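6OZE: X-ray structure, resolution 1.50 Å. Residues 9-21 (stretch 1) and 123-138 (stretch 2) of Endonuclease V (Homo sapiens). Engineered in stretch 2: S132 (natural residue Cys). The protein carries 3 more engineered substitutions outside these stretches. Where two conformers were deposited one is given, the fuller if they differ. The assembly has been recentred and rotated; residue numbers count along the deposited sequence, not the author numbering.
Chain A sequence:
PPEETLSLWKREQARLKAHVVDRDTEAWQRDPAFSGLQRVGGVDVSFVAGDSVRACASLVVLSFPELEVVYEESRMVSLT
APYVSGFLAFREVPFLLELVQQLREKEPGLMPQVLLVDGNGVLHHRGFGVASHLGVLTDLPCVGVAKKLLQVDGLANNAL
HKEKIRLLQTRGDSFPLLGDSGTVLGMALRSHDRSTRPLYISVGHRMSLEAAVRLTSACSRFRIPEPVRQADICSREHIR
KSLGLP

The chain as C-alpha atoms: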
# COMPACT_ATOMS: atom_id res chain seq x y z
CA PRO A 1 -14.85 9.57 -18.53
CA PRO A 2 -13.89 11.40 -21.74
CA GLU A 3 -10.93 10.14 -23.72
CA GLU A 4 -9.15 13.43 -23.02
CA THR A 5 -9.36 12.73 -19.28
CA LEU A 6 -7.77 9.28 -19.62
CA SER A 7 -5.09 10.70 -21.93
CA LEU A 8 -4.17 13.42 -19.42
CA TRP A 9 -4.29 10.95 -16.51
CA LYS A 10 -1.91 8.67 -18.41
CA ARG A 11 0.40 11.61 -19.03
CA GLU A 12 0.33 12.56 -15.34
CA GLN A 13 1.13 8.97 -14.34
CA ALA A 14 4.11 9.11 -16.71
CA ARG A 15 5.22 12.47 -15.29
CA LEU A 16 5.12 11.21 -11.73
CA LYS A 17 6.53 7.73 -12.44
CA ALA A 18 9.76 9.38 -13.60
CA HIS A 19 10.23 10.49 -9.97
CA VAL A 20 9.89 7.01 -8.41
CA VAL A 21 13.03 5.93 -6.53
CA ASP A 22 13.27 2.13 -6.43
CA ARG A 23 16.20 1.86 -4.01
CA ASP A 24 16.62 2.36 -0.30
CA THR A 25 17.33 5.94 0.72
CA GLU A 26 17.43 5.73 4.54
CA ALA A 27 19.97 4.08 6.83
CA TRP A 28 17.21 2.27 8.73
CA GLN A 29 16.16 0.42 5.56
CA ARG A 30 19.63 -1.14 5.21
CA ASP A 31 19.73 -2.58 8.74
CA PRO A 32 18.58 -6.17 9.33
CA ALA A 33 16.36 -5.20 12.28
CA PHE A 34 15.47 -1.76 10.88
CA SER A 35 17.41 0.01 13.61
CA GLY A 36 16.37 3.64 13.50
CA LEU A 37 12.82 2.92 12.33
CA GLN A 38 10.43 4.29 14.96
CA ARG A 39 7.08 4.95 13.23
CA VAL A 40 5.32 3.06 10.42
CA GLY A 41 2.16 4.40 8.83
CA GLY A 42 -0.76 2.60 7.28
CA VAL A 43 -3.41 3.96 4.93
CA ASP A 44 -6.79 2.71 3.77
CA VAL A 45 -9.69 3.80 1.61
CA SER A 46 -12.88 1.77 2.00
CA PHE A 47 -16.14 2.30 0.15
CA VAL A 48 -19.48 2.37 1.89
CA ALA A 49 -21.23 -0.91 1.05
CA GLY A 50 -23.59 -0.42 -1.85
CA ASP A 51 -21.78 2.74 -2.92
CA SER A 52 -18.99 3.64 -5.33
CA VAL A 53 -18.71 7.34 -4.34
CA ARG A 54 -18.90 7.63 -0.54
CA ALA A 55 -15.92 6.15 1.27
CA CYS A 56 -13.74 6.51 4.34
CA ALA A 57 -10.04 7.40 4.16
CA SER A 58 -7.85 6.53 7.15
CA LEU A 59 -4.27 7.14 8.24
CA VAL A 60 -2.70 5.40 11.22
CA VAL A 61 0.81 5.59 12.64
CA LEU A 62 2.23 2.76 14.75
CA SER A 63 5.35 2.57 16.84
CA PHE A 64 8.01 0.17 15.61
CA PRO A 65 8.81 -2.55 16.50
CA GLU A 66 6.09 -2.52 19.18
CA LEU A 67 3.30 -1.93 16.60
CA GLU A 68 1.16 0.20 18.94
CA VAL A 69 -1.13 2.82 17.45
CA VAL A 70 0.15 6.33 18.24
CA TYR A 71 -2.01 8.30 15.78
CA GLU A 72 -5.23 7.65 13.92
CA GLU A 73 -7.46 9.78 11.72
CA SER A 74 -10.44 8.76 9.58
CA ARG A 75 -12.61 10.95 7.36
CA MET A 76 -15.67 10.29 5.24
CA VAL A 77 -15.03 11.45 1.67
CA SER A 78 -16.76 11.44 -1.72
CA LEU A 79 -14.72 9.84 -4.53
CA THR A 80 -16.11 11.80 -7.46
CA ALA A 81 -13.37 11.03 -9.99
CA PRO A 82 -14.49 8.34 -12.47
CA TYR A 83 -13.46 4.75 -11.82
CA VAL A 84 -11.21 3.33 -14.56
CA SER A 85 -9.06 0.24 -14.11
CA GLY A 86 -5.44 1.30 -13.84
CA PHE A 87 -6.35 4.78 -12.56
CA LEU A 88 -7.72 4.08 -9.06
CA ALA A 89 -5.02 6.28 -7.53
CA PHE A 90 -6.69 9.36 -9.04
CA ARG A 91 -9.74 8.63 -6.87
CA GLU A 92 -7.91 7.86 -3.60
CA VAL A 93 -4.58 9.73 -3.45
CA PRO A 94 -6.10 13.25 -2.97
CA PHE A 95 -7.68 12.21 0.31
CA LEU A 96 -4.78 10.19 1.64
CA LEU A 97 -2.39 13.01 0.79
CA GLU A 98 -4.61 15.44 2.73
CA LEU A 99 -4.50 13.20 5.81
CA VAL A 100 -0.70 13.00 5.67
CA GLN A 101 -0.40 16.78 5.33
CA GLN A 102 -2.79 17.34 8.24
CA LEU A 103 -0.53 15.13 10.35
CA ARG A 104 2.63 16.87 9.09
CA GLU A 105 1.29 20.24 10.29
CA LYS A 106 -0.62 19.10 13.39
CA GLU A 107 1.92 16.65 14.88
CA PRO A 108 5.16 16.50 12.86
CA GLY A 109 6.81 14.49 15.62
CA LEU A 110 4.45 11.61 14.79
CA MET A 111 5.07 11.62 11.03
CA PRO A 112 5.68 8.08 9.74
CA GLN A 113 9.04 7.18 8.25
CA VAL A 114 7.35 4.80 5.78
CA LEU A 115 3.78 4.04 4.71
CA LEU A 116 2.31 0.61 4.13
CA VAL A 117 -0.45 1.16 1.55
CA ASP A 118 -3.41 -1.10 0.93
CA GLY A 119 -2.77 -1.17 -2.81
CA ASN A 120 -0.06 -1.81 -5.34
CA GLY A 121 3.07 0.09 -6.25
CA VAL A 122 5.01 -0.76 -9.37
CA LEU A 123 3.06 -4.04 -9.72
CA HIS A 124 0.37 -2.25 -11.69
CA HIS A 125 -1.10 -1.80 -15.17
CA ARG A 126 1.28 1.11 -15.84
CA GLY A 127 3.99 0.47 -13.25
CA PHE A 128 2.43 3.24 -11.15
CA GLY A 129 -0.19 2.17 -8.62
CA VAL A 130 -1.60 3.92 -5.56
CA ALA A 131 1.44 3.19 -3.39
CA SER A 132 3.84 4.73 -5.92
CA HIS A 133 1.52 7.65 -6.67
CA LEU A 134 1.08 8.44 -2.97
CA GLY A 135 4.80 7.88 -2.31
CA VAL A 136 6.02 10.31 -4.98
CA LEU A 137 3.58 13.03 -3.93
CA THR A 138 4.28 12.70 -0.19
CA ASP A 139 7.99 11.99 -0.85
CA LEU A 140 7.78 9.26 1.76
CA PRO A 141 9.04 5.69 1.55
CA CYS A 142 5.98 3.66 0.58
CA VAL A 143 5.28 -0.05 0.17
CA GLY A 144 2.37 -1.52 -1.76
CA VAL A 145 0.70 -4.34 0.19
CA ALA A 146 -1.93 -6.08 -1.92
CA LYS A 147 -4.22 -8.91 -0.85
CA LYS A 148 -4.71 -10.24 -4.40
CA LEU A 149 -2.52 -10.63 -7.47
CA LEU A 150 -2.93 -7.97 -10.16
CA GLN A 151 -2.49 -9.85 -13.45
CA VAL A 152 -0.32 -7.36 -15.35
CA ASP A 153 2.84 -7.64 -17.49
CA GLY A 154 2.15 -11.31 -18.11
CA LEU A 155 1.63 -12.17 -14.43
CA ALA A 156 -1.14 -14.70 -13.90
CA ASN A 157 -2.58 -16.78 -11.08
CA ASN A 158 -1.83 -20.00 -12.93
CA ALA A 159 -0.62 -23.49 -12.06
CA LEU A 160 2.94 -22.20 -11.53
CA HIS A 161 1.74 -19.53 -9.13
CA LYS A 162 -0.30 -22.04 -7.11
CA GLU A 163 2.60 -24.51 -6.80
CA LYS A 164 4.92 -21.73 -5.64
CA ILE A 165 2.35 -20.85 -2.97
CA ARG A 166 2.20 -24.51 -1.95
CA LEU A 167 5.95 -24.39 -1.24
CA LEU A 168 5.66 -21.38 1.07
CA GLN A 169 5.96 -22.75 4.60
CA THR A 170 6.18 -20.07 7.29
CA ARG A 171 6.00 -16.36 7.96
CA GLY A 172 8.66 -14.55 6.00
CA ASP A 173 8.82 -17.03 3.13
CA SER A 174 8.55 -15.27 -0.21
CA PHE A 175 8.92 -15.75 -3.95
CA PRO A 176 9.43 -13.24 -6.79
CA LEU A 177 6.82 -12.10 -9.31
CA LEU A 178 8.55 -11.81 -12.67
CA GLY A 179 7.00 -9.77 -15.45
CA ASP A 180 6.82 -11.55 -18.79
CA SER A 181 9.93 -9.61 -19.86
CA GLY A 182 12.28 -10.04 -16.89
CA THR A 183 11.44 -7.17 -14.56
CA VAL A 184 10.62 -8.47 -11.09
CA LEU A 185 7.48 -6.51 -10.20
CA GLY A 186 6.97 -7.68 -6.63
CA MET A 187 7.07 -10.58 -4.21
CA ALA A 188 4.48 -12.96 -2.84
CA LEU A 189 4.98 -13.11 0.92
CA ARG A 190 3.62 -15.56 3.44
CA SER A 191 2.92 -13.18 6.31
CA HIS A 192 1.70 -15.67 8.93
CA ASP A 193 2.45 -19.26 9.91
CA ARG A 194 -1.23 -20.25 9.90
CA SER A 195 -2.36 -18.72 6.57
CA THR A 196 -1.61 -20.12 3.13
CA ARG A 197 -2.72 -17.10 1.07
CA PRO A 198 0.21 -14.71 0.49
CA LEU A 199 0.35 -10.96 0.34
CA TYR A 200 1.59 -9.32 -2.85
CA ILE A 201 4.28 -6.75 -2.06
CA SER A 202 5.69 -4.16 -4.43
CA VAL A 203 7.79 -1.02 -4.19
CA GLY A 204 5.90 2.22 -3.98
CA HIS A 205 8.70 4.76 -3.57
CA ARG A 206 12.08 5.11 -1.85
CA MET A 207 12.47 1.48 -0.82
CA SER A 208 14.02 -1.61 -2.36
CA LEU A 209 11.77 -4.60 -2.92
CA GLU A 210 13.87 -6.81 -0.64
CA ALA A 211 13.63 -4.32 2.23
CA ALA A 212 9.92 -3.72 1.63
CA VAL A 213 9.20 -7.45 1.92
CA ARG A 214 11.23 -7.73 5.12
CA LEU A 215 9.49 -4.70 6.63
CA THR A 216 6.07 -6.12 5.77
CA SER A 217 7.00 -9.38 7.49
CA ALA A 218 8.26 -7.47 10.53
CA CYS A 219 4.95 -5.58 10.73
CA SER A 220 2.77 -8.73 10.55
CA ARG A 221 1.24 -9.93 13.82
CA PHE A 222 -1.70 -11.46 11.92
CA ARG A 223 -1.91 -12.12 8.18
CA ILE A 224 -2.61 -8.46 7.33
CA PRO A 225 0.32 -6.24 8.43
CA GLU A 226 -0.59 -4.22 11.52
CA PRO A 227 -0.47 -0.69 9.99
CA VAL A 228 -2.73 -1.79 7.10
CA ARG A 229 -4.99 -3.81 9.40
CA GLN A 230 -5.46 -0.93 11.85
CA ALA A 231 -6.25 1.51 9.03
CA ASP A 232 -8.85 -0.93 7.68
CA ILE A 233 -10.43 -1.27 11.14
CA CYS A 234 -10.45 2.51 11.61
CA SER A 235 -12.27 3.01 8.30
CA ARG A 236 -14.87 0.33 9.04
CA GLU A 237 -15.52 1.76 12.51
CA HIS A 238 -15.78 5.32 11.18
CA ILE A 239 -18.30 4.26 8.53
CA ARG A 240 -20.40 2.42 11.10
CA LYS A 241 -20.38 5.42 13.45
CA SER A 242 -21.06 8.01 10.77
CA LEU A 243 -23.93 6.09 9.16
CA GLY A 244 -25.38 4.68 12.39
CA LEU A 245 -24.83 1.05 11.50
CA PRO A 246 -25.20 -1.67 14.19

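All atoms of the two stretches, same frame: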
# COMPACT_ATOMS: atom_id res chain seq x y z
N TRP A 9 -4.66 11.78 -17.66
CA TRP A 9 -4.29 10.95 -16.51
C TRP A 9 -3.08 10.09 -16.82
O TRP A 9 -2.15 9.97 -16.00
CB TRP A 9 -5.47 10.05 -16.13
CG TRP A 9 -6.42 10.65 -15.15
CD1 TRP A 9 -6.32 11.86 -14.53
CD2 TRP A 9 -7.63 10.05 -14.67
NE1 TRP A 9 -7.39 12.05 -13.69
CE2 TRP A 9 -8.21 10.95 -13.76
CE3 TRP A 9 -8.27 8.83 -14.91
CZ2 TRP A 9 -9.41 10.68 -13.10
CZ3 TRP A 9 -9.45 8.56 -14.25
CH2 TRP A 9 -10.01 9.48 -13.36
N LYS A 10 -3.07 9.46 -18.00
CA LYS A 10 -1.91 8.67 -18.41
C LYS A 10 -0.65 9.52 -18.44
O LYS A 10 0.42 9.09 -17.99
CB LYS A 10 -2.15 8.06 -19.79
CG LYS A 10 -3.08 6.87 -19.80
CD LYS A 10 -3.33 6.41 -21.23
CE LYS A 10 -4.45 5.39 -21.32
NZ LYS A 10 -4.74 5.04 -22.74
N ARG A 11 -0.76 10.74 -18.96
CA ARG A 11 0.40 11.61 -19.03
C ARG A 11 0.88 12.01 -17.64
O ARG A 11 2.08 12.13 -17.39
CB ARG A 11 0.05 12.84 -19.87
CG ARG A 11 1.25 13.51 -20.46
CD ARG A 11 1.31 14.95 -20.04
NE ARG A 11 0.77 15.84 -21.06
CZ ARG A 11 1.00 17.14 -21.08
NH1 ARG A 11 1.75 17.71 -20.15
NH2 ARG A 11 0.48 17.88 -22.05
N GLU A 12 -0.06 12.21 -16.70
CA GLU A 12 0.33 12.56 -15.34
C GLU A 12 0.97 11.36 -14.63
O GLU A 12 1.91 11.52 -13.85
CB GLU A 12 -0.88 13.09 -14.58
CG GLU A 12 -0.66 13.41 -13.10
CD GLU A 12 0.27 14.60 -12.86
OE1 GLU A 12 0.84 15.13 -13.84
OE2 GLU A 12 0.42 14.99 -11.68
N GLN A 13 0.46 10.15 -14.87
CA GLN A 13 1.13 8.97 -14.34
C GLN A 13 2.56 8.89 -14.85
O GLN A 13 3.49 8.64 -14.08
CB GLN A 13 0.37 7.70 -14.72
CG GLN A 13 -0.90 7.51 -13.94
CD GLN A 13 -1.63 6.25 -14.36
OE1 GLN A 13 -1.65 5.90 -15.54
NE2 GLN A 13 -2.25 5.58 -13.40
N ALA A 14 2.76 9.15 -16.15
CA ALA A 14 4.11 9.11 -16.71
C ALA A 14 4.99 10.19 -16.10
O ALA A 14 6.16 9.94 -15.78
CB ALA A 14 4.05 9.26 -18.24
N ARG A 15 4.44 11.39 -15.90
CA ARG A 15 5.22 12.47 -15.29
C ARG A 15 5.70 12.07 -13.91
O ARG A 15 6.87 12.27 -13.56
CB ARG A 15 4.36 13.74 -15.18
CG ARG A 15 5.12 14.93 -14.57
CD ARG A 15 4.24 16.20 -14.49
NE ARG A 15 3.31 16.17 -13.35
CZ ARG A 15 3.51 16.84 -12.21
NH1 ARG A 15 4.60 17.57 -12.04
NH2 ARG A 15 2.59 16.80 -11.25
N LEU A 16 4.80 11.53 -13.11
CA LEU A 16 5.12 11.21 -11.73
C LEU A 16 5.98 9.95 -11.62
O LEU A 16 6.86 9.88 -10.75
CB LEU A 16 3.84 11.06 -10.91
CG LEU A 16 3.00 12.34 -10.82
CD1 LEU A 16 1.77 12.06 -9.97
CD2 LEU A 16 3.82 13.46 -10.22
N LYS A 17 5.75 8.97 -12.49
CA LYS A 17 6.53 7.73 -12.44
C LYS A 17 8.01 7.99 -12.64
O LYS A 17 8.86 7.23 -12.13
CB LYS A 17 6.03 6.75 -13.51
CG LYS A 17 6.73 5.39 -13.53
CD LYS A 17 6.17 4.53 -14.66
CE LYS A 17 6.78 3.13 -14.65
NZ LYS A 17 6.21 2.29 -15.74
N ALA A 18 8.36 9.04 -13.39
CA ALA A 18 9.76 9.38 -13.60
C ALA A 18 10.45 9.79 -12.31
O ALA A 18 11.68 9.83 -12.27
CB ALA A 18 9.88 10.48 -14.66
N HIS A 19 9.69 10.10 -11.26
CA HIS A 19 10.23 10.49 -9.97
C HIS A 19 10.30 9.35 -8.97
O HIS A 19 10.78 9.57 -7.85
CB HIS A 19 9.43 11.65 -9.37
CG HIS A 19 9.60 12.94 -10.12
ND1 HIS A 19 8.82 13.27 -11.20
CD2 HIS A 19 10.47 13.96 -9.95
CE1 HIS A 19 9.19 14.46 -11.66
NE2 HIS A 19 10.19 14.89 -10.92
N VAL A 20 9.82 8.16 -9.32
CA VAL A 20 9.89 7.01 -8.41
C VAL A 20 11.35 6.63 -8.18
O VAL A 20 12.15 6.55 -9.12
CB VAL A 20 9.08 5.82 -8.96
CG1 VAL A 20 9.28 4.59 -8.07
CG2 VAL A 20 7.62 6.15 -9.03
N VAL A 21 11.70 6.38 -6.93
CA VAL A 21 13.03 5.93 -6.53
C VAL A 21 12.88 4.50 -6.04
O VAL A 21 12.25 4.26 -5.01
CB VAL A 21 13.60 6.83 -5.42
CG1 VAL A 21 14.90 6.26 -4.87
CG2 VAL A 21 13.80 8.25 -5.94
N LEU A 123 3.81 -2.90 -9.18
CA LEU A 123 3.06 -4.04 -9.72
C LEU A 123 1.68 -3.49 -10.07
O LEU A 123 0.76 -3.48 -9.25
CB LEU A 123 2.97 -5.15 -8.69
CG LEU A 123 2.59 -6.59 -9.10
CD1 LEU A 123 2.67 -7.52 -7.89
CD2 LEU A 123 1.22 -6.69 -9.74
N HIS A 124 1.54 -3.03 -11.31
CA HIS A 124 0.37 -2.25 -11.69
C HIS A 124 0.33 -2.16 -13.21
O HIS A 124 1.34 -2.33 -13.88
CB HIS A 124 0.45 -0.86 -11.05
CG HIS A 124 -0.69 0.05 -11.38
ND1 HIS A 124 -0.61 1.00 -12.38
CD2 HIS A 124 -1.92 0.16 -10.84
CE1 HIS A 124 -1.76 1.66 -12.44
NE2 HIS A 124 -2.57 1.17 -11.52
N HIS A 125 -0.87 -1.87 -13.73
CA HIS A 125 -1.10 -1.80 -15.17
C HIS A 125 -0.04 -0.95 -15.87
O HIS A 125 0.41 -1.28 -16.97
CB HIS A 125 -2.47 -1.19 -15.46
CG HIS A 125 -3.61 -1.86 -14.75
ND1 HIS A 125 -3.73 -1.87 -13.38
CD2 HIS A 125 -4.69 -2.52 -15.23
CE1 HIS A 125 -4.83 -2.52 -13.04
NE2 HIS A 125 -5.43 -2.92 -14.14
N ARG A 126 0.36 0.16 -15.24
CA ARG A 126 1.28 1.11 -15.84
C ARG A 126 2.56 1.27 -15.02
O ARG A 126 3.28 2.26 -15.18
CB ARG A 126 0.58 2.46 -16.04
CG ARG A 126 1.14 3.32 -17.16
CD ARG A 126 0.13 4.38 -17.60
NE ARG A 126 -0.85 3.83 -18.53
CZ ARG A 126 -2.03 3.32 -18.19
NH1 ARG A 126 -2.41 3.29 -16.92
NH2 ARG A 126 -2.84 2.85 -19.13
N GLY A 127 2.86 0.31 -14.15
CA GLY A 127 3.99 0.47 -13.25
C GLY A 127 3.85 1.61 -12.28
O GLY A 127 4.86 2.11 -11.77
N PHE A 128 2.62 2.05 -11.99
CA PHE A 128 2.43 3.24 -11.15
C PHE A 128 1.09 3.18 -10.41
O PHE A 128 0.14 3.93 -10.68
CB PHE A 128 2.56 4.52 -11.98
CG PHE A 128 2.83 5.73 -11.14
CD1 PHE A 128 4.02 5.84 -10.43
CD2 PHE A 128 1.90 6.76 -11.05
CE1 PHE A 128 4.28 6.95 -9.64
CE2 PHE A 128 2.16 7.86 -10.26
CZ PHE A 128 3.35 7.96 -9.56
N GLY A 129 1.01 2.31 -9.41
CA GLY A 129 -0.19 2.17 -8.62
C GLY A 129 -0.26 3.16 -7.46
O GLY A 129 0.62 4.01 -7.28
N VAL A 130 -1.30 2.99 -6.65
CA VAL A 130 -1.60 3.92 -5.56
C VAL A 130 -0.40 4.12 -4.64
O VAL A 130 -0.12 5.24 -4.19
CB VAL A 130 -2.86 3.48 -4.79
CG1 VAL A 130 -2.69 2.06 -4.26
CG2 VAL A 130 -3.19 4.46 -3.66
N ALA A 131 0.33 3.05 -4.33
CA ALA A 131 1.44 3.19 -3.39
C ALA A 131 2.56 4.04 -3.98
O ALA A 131 3.21 4.81 -3.25
CB ALA A 131 1.96 1.80 -2.98
N SER A 132 2.81 3.92 -5.28
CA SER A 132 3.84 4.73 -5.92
C SER A 132 3.36 6.17 -6.08
O SER A 132 4.14 7.11 -5.90
CB SER A 132 4.15 4.17 -7.30
OG SER A 132 4.83 2.94 -7.16
N HIS A 133 2.09 6.33 -6.44
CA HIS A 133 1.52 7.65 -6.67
C HIS A 133 1.50 8.44 -5.36
O HIS A 133 1.90 9.61 -5.32
CB HIS A 133 0.11 7.44 -7.23
CG HIS A 133 -0.45 8.60 -7.99
ND1 HIS A 133 -1.17 8.42 -9.15
CD2 HIS A 133 -0.42 9.94 -7.76
CE1 HIS A 133 -1.57 9.60 -9.60
NE2 HIS A 133 -1.12 10.53 -8.79
N LEU A 134 1.05 7.79 -4.27
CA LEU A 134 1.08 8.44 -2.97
C LEU A 134 2.52 8.68 -2.51
O LEU A 134 2.83 9.74 -1.94
CB LEU A 134 0.32 7.60 -1.95
CG LEU A 134 0.22 8.16 -0.54
CD1 LEU A 134 -0.61 9.46 -0.51
CD2 LEU A 134 -0.39 7.11 0.38
N GLY A 135 3.42 7.71 -2.75
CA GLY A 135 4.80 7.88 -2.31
C GLY A 135 5.49 9.06 -2.97
O GLY A 135 6.18 9.85 -2.30
N VAL A 136 5.35 9.21 -4.29
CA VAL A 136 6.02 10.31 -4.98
C VAL A 136 5.49 11.66 -4.51
O VAL A 136 6.25 12.62 -4.34
CB VAL A 136 5.89 10.13 -6.51
CG1 VAL A 136 6.22 11.43 -7.24
CG2 VAL A 136 6.81 9.01 -7.00
N LEU A 137 4.17 11.75 -4.30
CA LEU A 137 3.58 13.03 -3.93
C LEU A 137 3.84 13.40 -2.48
O LEU A 137 4.03 14.58 -2.18
CB LEU A 137 2.08 13.02 -4.25
CG LEU A 137 1.73 13.08 -5.74
CD1 LEU A 137 0.23 12.94 -5.92
CD2 LEU A 137 2.21 14.39 -6.37
N THR A 138 3.88 12.42 -1.57
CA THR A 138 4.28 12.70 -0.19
C THR A 138 5.79 12.75 -0.01
O THR A 138 6.26 13.26 1.02
CB THR A 138 3.73 11.64 0.77
OG1 THR A 138 4.27 10.36 0.42
CG2 THR A 138 2.21 11.59 0.72
O HOH W 1 -1.51 6.02 -10.61

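Contact between the helix and turn of residues 9-21 and the loop and helix of residues 123-138 of human endonuclease V. The two helices, 9-17 and 130-138, cross at 61° with axes 10.3 Å apart at closest approach, and the stretches together bury 705 Å². Few direct polar bonds join them. K17 extends with all four chi angles t, and its NZ donates to the backbone O of R126 at 3.0 Å, so the ammonium satisfies a carbonyl within the H124-G127 turn. That turn is type I, closed by G127 N donating to H124 O at 3.1 Å. G127 has positive phi, which favours glycine, and an ideal CB there would lie 2.5 Å from K17 NZ, so the absence of a side chain at G127 leaves room for the lysine NZ. G127 O is less well served: K17 CE approaches it at 3.6 Å, and the contact buries it without a polar partner anywhere in the model.

The second direct bond is weak: R126 NH1 donates to Q13 OE1 at 3.0 Å, but the N-H...O angle is only 126°. R126 is poorly ordered; K10 CG packs over one face of its guanidinium. The other end of the Q13 amide is better satisfied. Its NE2 donates to water 1 at 2.9 Å, and this water donates in turn to F128 O at 2.7 Å and hydrogen-bonds H133 ND1 at 2.8 Å. One water thus ties the first helix to both the loop and the second helix. Q13 NE2 also has a hydrogen-bond partner elsewhere in the structure.

F128 fills the centre of the apolar contact, its CB directed toward the first helix. K17 N and Q13 O lie over one face of the ring, yet these two atoms are already paired with each other, N donating to O at 2.8 Å, in a helical backbone bond. L16 CB comes within 3.4 Å of F128 CZ, while V20 CG2 meets the ring edge, 3.5 Å from F128 CE1. V20 CG2 also touches V136 CG2 at 3.6 Å, and L16 CD1 lies 3.5 Å from H133 NE2. The type I turn K17-V20 places V20 here, with V20 N donating to K17 O at 3.1 Å. Beside it, H19 ND1 donates to R15 O at 3.2 Å. The engineered S132 is near V20, with S132 CB 4.4 Å from V20 CG2; its OG is hydrogen-bonded elsewhere in the structure.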